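Local coordinates for protein 2-keto-3-deoxy-D-arabinonate dehydratase (Sulfolobus solfataricus, PDB 2Q18) that catalyses the dehydration of 2-dehydro-3-deoxy-D-arabinonate to 2,5-dioxopentanoate, a step in the pentose oxidation pathway that leads to 2-oxoglutarate, at residues A[123-127]-A[188-192]; A[163-167]-A[181-187]. One frame throughout, in Å; residues are numbered along the deposited sequence.

Contact 1: A[123-127]-A[188-192]; sequences RCVGH and CAFGP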
loop_
_atom_site.group_PDB
_atom_site.type_symbol
_atom_site.label_atom_id
_atom_site.label_comp_id
_atom_site.label_asym_id
_atom_site.label_seq_id
_atom_site.Cartn_x
_atom_site.Cartn_y
_atom_site.Cartn_z
ATOM N N ARG A 123 9.542 16.784 13.001
ATOM C CA ARG A 123 10.240 17.857 13.712
ATOM C C ARG A 123 11.028 17.321 14.914
ATOM O O ARG A 123 11.728 18.077 15.587
ATOM C CB ARG A 123 9.258 18.949 14.157
ATOM C CG ARG A 123 8.689 19.799 13.010
ATOM C CD ARG A 123 7.750 20.872 13.554
ATOM N NE ARG A 123 7.232 21.763 12.513
ATOM C CZ ARG A 123 6.131 21.540 11.796
ATOM N NH1 ARG A 123 5.418 20.438 11.982
ATOM N NH2 ARG A 123 5.749 22.421 10.874
ATOM N N CYS A 124 10.911 16.020 15.174
ATOM C CA CYS A 124 11.637 15.369 16.262
ATOM C C CYS A 124 12.893 14.672 15.753
ATOM O O CYS A 124 12.950 14.243 14.597
ATOM C CB CYS A 124 10.760 14.331 16.959
ATOM S SG CYS A 124 9.233 14.977 17.655
ATOM N N VAL A 125 13.890 14.560 16.631
ATOM C CA VAL A 125 15.106 13.797 16.347
ATOM C C VAL A 125 15.354 12.827 17.491
ATOM O O VAL A 125 14.684 12.898 18.527
ATOM C CB VAL A 125 16.348 14.714 16.125
ATOM C CG1 VAL A 125 16.070 15.749 15.036
ATOM C CG2 VAL A 125 16.777 15.392 17.419
ATOM N N GLY A 126 16.298 11.913 17.295
ATOM C CA GLY A 126 16.611 10.911 18.300
ATOM C C GLY A 126 18.035 10.991 18.821
ATOM O O GLY A 126 18.773 11.936 18.529
ATOM N N HIS A 127 18.392 9.994 19.624
ATOM C CA HIS A 127 19.735 9.823 20.163
ATOM C C HIS A 127 20.787 9.904 19.057
ATOM O O HIS A 127 20.686 9.214 18.040
ATOM C CB HIS A 127 19.805 8.475 20.884
ATOM C CG HIS A 127 21.047 8.272 21.695
ATOM N ND1 HIS A 127 21.375 9.068 22.772
ATOM C CD2 HIS A 127 22.024 7.338 21.605
ATOM C CE1 HIS A 127 22.510 8.643 23.299
ATOM N NE2 HIS A 127 22.922 7.592 22.612
ATOM N N CYS A 188 12.882 19.205 19.050
ATOM C CA CYS A 188 12.491 18.159 19.974
ATOM C C CYS A 188 13.343 16.904 19.791
ATOM O O CYS A 188 13.564 16.467 18.662
ATOM C CB CYS A 188 11.013 17.829 19.706
ATOM S SG CYS A 188 10.331 16.652 20.806
ATOM N N ALA A 189 13.809 16.322 20.900
ATOM C CA ALA A 189 14.565 15.068 20.862
ATOM C C ALA A 189 14.093 14.111 21.938
ATOM O O ALA A 189 13.731 14.541 23.029
ATOM C CB ALA A 189 16.054 15.330 21.027
ATOM N N PHE A 190 14.108 12.812 21.644
ATOM C CA PHE A 190 13.709 11.822 22.645
ATOM C C PHE A 190 14.348 10.453 22.457
ATOM O O PHE A 190 14.767 10.092 21.361
ATOM C CB PHE A 190 12.172 11.710 22.758
ATOM C CG PHE A 190 11.513 11.030 21.585
ATOM C CD1 PHE A 190 11.194 9.675 21.641
ATOM C CD2 PHE A 190 11.191 11.749 20.440
ATOM C CE1 PHE A 190 10.575 9.040 20.556
ATOM C CE2 PHE A 190 10.576 11.122 19.352
ATOM C CZ PHE A 190 10.271 9.767 19.414
ATOM N N GLY A 191 14.393 9.695 23.547
ATOM C CA GLY A 191 15.020 8.386 23.568
ATOM C C GLY A 191 16.020 8.284 24.707
ATOM O O GLY A 191 15.865 8.964 25.726
ATOM N N PRO A 192 17.059 7.439 24.550
ATOM C CA PRO A 192 17.322 6.591 23.379
ATOM C C PRO A 192 16.391 5.380 23.307
ATOM O O PRO A 192 16.354 4.687 22.286
ATOM C CB PRO A 192 18.776 6.138 23.577
ATOM C CG PRO A 192 19.039 6.273 25.033
ATOM C CD PRO A 192 18.093 7.294 25.595
HETATM O O HOH W 1 16.390 8.081 20.360
#
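Val125 uses both of its backbone polar groups to join the chain at 188-192, giving two bonds to residues that flank Ala189. Its N donates to Cys188 O at 2.8 Å, and its O accepts from Phe190 N at 3.2 Å, each donor lying in the plane of the carbonyl it meets. This is the signature of a parallel bridge, with Val125 paired to Ala189. Beyond Gly126 the strands part, and a water takes over: it accepts from His127 N and donates to Phe190 O.

The packing divides between the two faces of the pairing. On one, Val125 CG2 lies between its own backbone N and carbonyl carbon, a torsion that brings it over Ala189 CB at 3.7 Å. On the other, the sulfurs of Cys124 and Cys188 touch without a disulfide, SG to SG 3.7 Å, and Cys124 CB meets the edge of the Phe190 ring at CE2. Farther along, Pro192, which follows a cis peptide bond, sets its CB over one face of the His127 imidazole, 4.0 Å from the ring centroid and 25° off the normal, a CH-pi contact displaced toward the rim. Both ring nitrogens are engaged as well, ND1 with Ile283 N and NE2 with Leu57 O, which fixes the rotation of the ring.

At the other end the Arg123 guanidinium leaves the pairing for Glu75 and Asn244 of the second subunit. The whole is a short parallel strand pairing, 124-125 beside 188-195, buried within the FAH-family fold.

Contact 2: A[163-167]-A[181-187]; sequences DDVSA and SKIYAGC. With PO4 (phosphate ion), chain B.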
loop_
_atom_site.group_PDB
_atom_site.type_symbol
_atom_site.label_atom_id
_atom_site.label_comp_id
_atom_site.label_asym_id
_atom_site.label_seq_id
_atom_site.Cartn_x
_atom_site.Cartn_y
_atom_site.Cartn_z
ATOM N N ASP A 163 13.888 16.145 25.241
ATOM C CA ASP A 163 14.420 17.497 25.291
ATOM C C ASP A 163 13.435 18.411 24.577
ATOM O O ASP A 163 13.286 18.341 23.357
ATOM C CB ASP A 163 15.796 17.544 24.612
ATOM C CG ASP A 163 16.488 18.899 24.744
ATOM O OD1 ASP A 163 15.872 19.869 25.236
ATOM O OD2 ASP A 163 17.671 18.990 24.339
ATOM N N ASP A 164 12.761 19.262 25.347
ATOM C CA ASP A 164 11.895 20.294 24.790
ATOM C C ASP A 164 12.759 21.521 24.492
ATOM O O ASP A 164 12.898 22.413 25.330
ATOM C CB ASP A 164 10.747 20.619 25.770
ATOM C CG ASP A 164 9.845 21.762 25.295
ATOM O OD1 ASP A 164 10.053 22.310 24.190
ATOM O OD2 ASP A 164 8.913 22.127 26.045
ATOM N N VAL A 165 13.339 21.554 23.297
ATOM C CA VAL A 165 14.249 22.633 22.908
ATOM C C VAL A 165 13.448 23.925 22.715
ATOM O O VAL A 165 12.504 23.971 21.918
ATOM C CB VAL A 165 15.064 22.280 21.633
ATOM C CG1 VAL A 165 16.159 23.309 21.389
ATOM C CG2 VAL A 165 15.675 20.879 21.741
ATOM N N SER A 166 13.835 24.967 23.449
ATOM C CA SER A 166 13.010 26.169 23.574
ATOM C C SER A 166 13.777 27.465 23.323
ATOM O O SER A 166 14.781 27.736 23.988
ATOM C CB SER A 166 12.380 26.217 24.966
ATOM O OG SER A 166 11.761 24.988 25.290
ATOM N N ALA A 167 13.292 28.263 22.372
ATOM C CA ALA A 167 13.837 29.596 22.129
ATOM C C ALA A 167 13.319 30.549 23.206
ATOM O O ALA A 167 12.366 31.306 22.991
ATOM C CB ALA A 167 13.475 30.078 20.744
ATOM N N SER A 181 8.596 29.658 19.435
ATOM C CA SER A 181 9.724 29.327 20.297
ATOM C C SER A 181 9.848 27.821 20.530
ATOM O O SER A 181 10.896 27.346 20.986
ATOM C CB SER A 181 9.596 30.049 21.636
ATOM O OG SER A 181 8.734 29.347 22.513
ATOM N N LYS A 182 8.782 27.086 20.207
ATOM C CA LYS A 182 8.671 25.661 20.539
ATOM C C LYS A 182 8.640 24.715 19.340
ATOM O O LYS A 182 9.078 23.574 19.459
ATOM C CB LYS A 182 7.413 25.406 21.380
ATOM C CG LYS A 182 7.441 25.983 22.791
ATOM C CD LYS A 182 8.216 25.104 23.742
ATOM C CE LYS A 182 8.125 25.631 25.162
ATOM N NZ LYS A 182 8.935 24.788 26.087
ATOM N N ILE A 183 8.105 25.179 18.210
ATOM C CA ILE A 183 7.792 24.301 17.071
ATOM C C ILE A 183 8.584 24.679 15.822
ATOM O O ILE A 183 8.328 25.710 15.200
ATOM C CB ILE A 183 6.259 24.292 16.726
ATOM C CG1 ILE A 183 5.400 24.165 17.994
ATOM C CG2 ILE A 183 5.931 23.166 15.727
ATOM C CD1 ILE A 183 3.911 24.502 17.787
ATOM N N TYR A 184 9.537 23.821 15.459
ATOM C CA TYR A 184 10.410 24.036 14.301
ATOM C C TYR A 184 11.252 22.775 14.059
ATOM O O TYR A 184 11.246 21.862 14.885
ATOM C CB TYR A 184 11.298 25.280 14.507
ATOM C CG TYR A 184 12.165 25.230 15.748
ATOM C CD1 TYR A 184 13.460 24.714 15.693
ATOM C CD2 TYR A 184 11.696 25.701 16.975
ATOM C CE1 TYR A 184 14.262 24.655 16.830
ATOM C CE2 TYR A 184 12.494 25.649 18.121
ATOM C CZ TYR A 184 13.777 25.126 18.033
ATOM O OH TYR A 184 14.586 25.068 19.147
ATOM N N ALA A 185 11.956 22.710 12.929
ATOM C CA ALA A 185 12.769 21.532 12.615
ATOM C C ALA A 185 13.850 21.337 13.673
ATOM O O ALA A 185 14.641 22.243 13.931
ATOM C CB ALA A 185 13.389 21.651 11.225
ATOM N N GLY A 186 13.859 20.161 14.296
ATOM C CA GLY A 186 14.824 19.842 15.344
ATOM C C GLY A 186 14.535 20.464 16.701
ATOM O O GLY A 186 15.443 20.602 17.526
ATOM N N CYS A 187 13.271 20.816 16.949
ATOM C CA CYS A 187 12.871 21.472 18.202
ATOM C C CYS A 187 12.738 20.488 19.358
ATOM O O CYS A 187 12.513 20.884 20.509
ATOM C CB CYS A 187 11.542 22.198 18.014
ATOM S SG CYS A 187 10.125 21.078 17.729
HETATM P P PO4 B . 6.677 26.826 28.960
HETATM O O1 PO4 B . 7.996 26.268 28.482
HETATM O O2 PO4 B . 5.712 26.873 27.809
HETATM O O3 PO4 B . 6.159 25.932 30.054
HETATM O O4 PO4 B . 6.863 28.216 29.511
#
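Lys182 NZ is gripped by Asp164 and Ser166 in the metal and substrate site of this FAH-family fold, where Asp164 binds magnesium and Lys182 binds substrate. NZ lies 2.7 Å from Asp164 OD2 in a salt bridge, approaching from above the carboxylate plane, 42° out of it; Asp164 OD1 has a second partner in Lys118. NZ also donates to Ser166 OG at 2.9 Å and, at 3.0 Å, to O1 of a phosphate ion probably left by the crystallisation liquor; Glu143, another magnesium ligand, adds a second salt bridge. A bend at chi2 (-80°) followed by two extended torsions carries NZ from the end of helix 178-182 to this cluster. Ser166 OG in turn donates to Asp164 O, so the serine links the lysine to the backbone of the metal-binding strand. A methionine in place of Lys182 would probably leave Asp164 OD2 and Glu143 without the amine they share, with Lys118 still on Asp164 OD1, and Ser166 OG without its donor.

Backbone bonds flank the site: Ala167 N reaches Ser181 O at 2.9 Å, nearly straight (170°), while Val165 N meets Cys187 O on a more bent path. Cys187 closes a type II turn that begins at Tyr184, and its CB sits over the centre of one face of the Tyr184 ring. The Tyr184 hydroxyl is hydrogen-bonded to Ala132 O, and Val165 CG1 rests against that same OH at 3.3 Å.

In the fold
From the N terminus, the chain first supplies strand 124-125, one half of contact 1, then passes through strands 131-133 and 140-150 into strand 156-167, whose end enters contact 2. Two short helices, 168-173 and 178-182, carry it back, so that contact 2 closes a small loop with only 13 residues between its segments. Strand 188-195 follows at once and completes contact 1 across 60 residues, enclosing the smaller loop within the larger. The two meet directly: strands 156-167 and 188-195 are antiparallel neighbours, joined through Ala189 and Asp163, and Arg123 packs on Ile183. Contact 2 ties strand 156-167 to helix 178-182 and the turn after it; contact 1 adds strand 124-125 alongside 188-195.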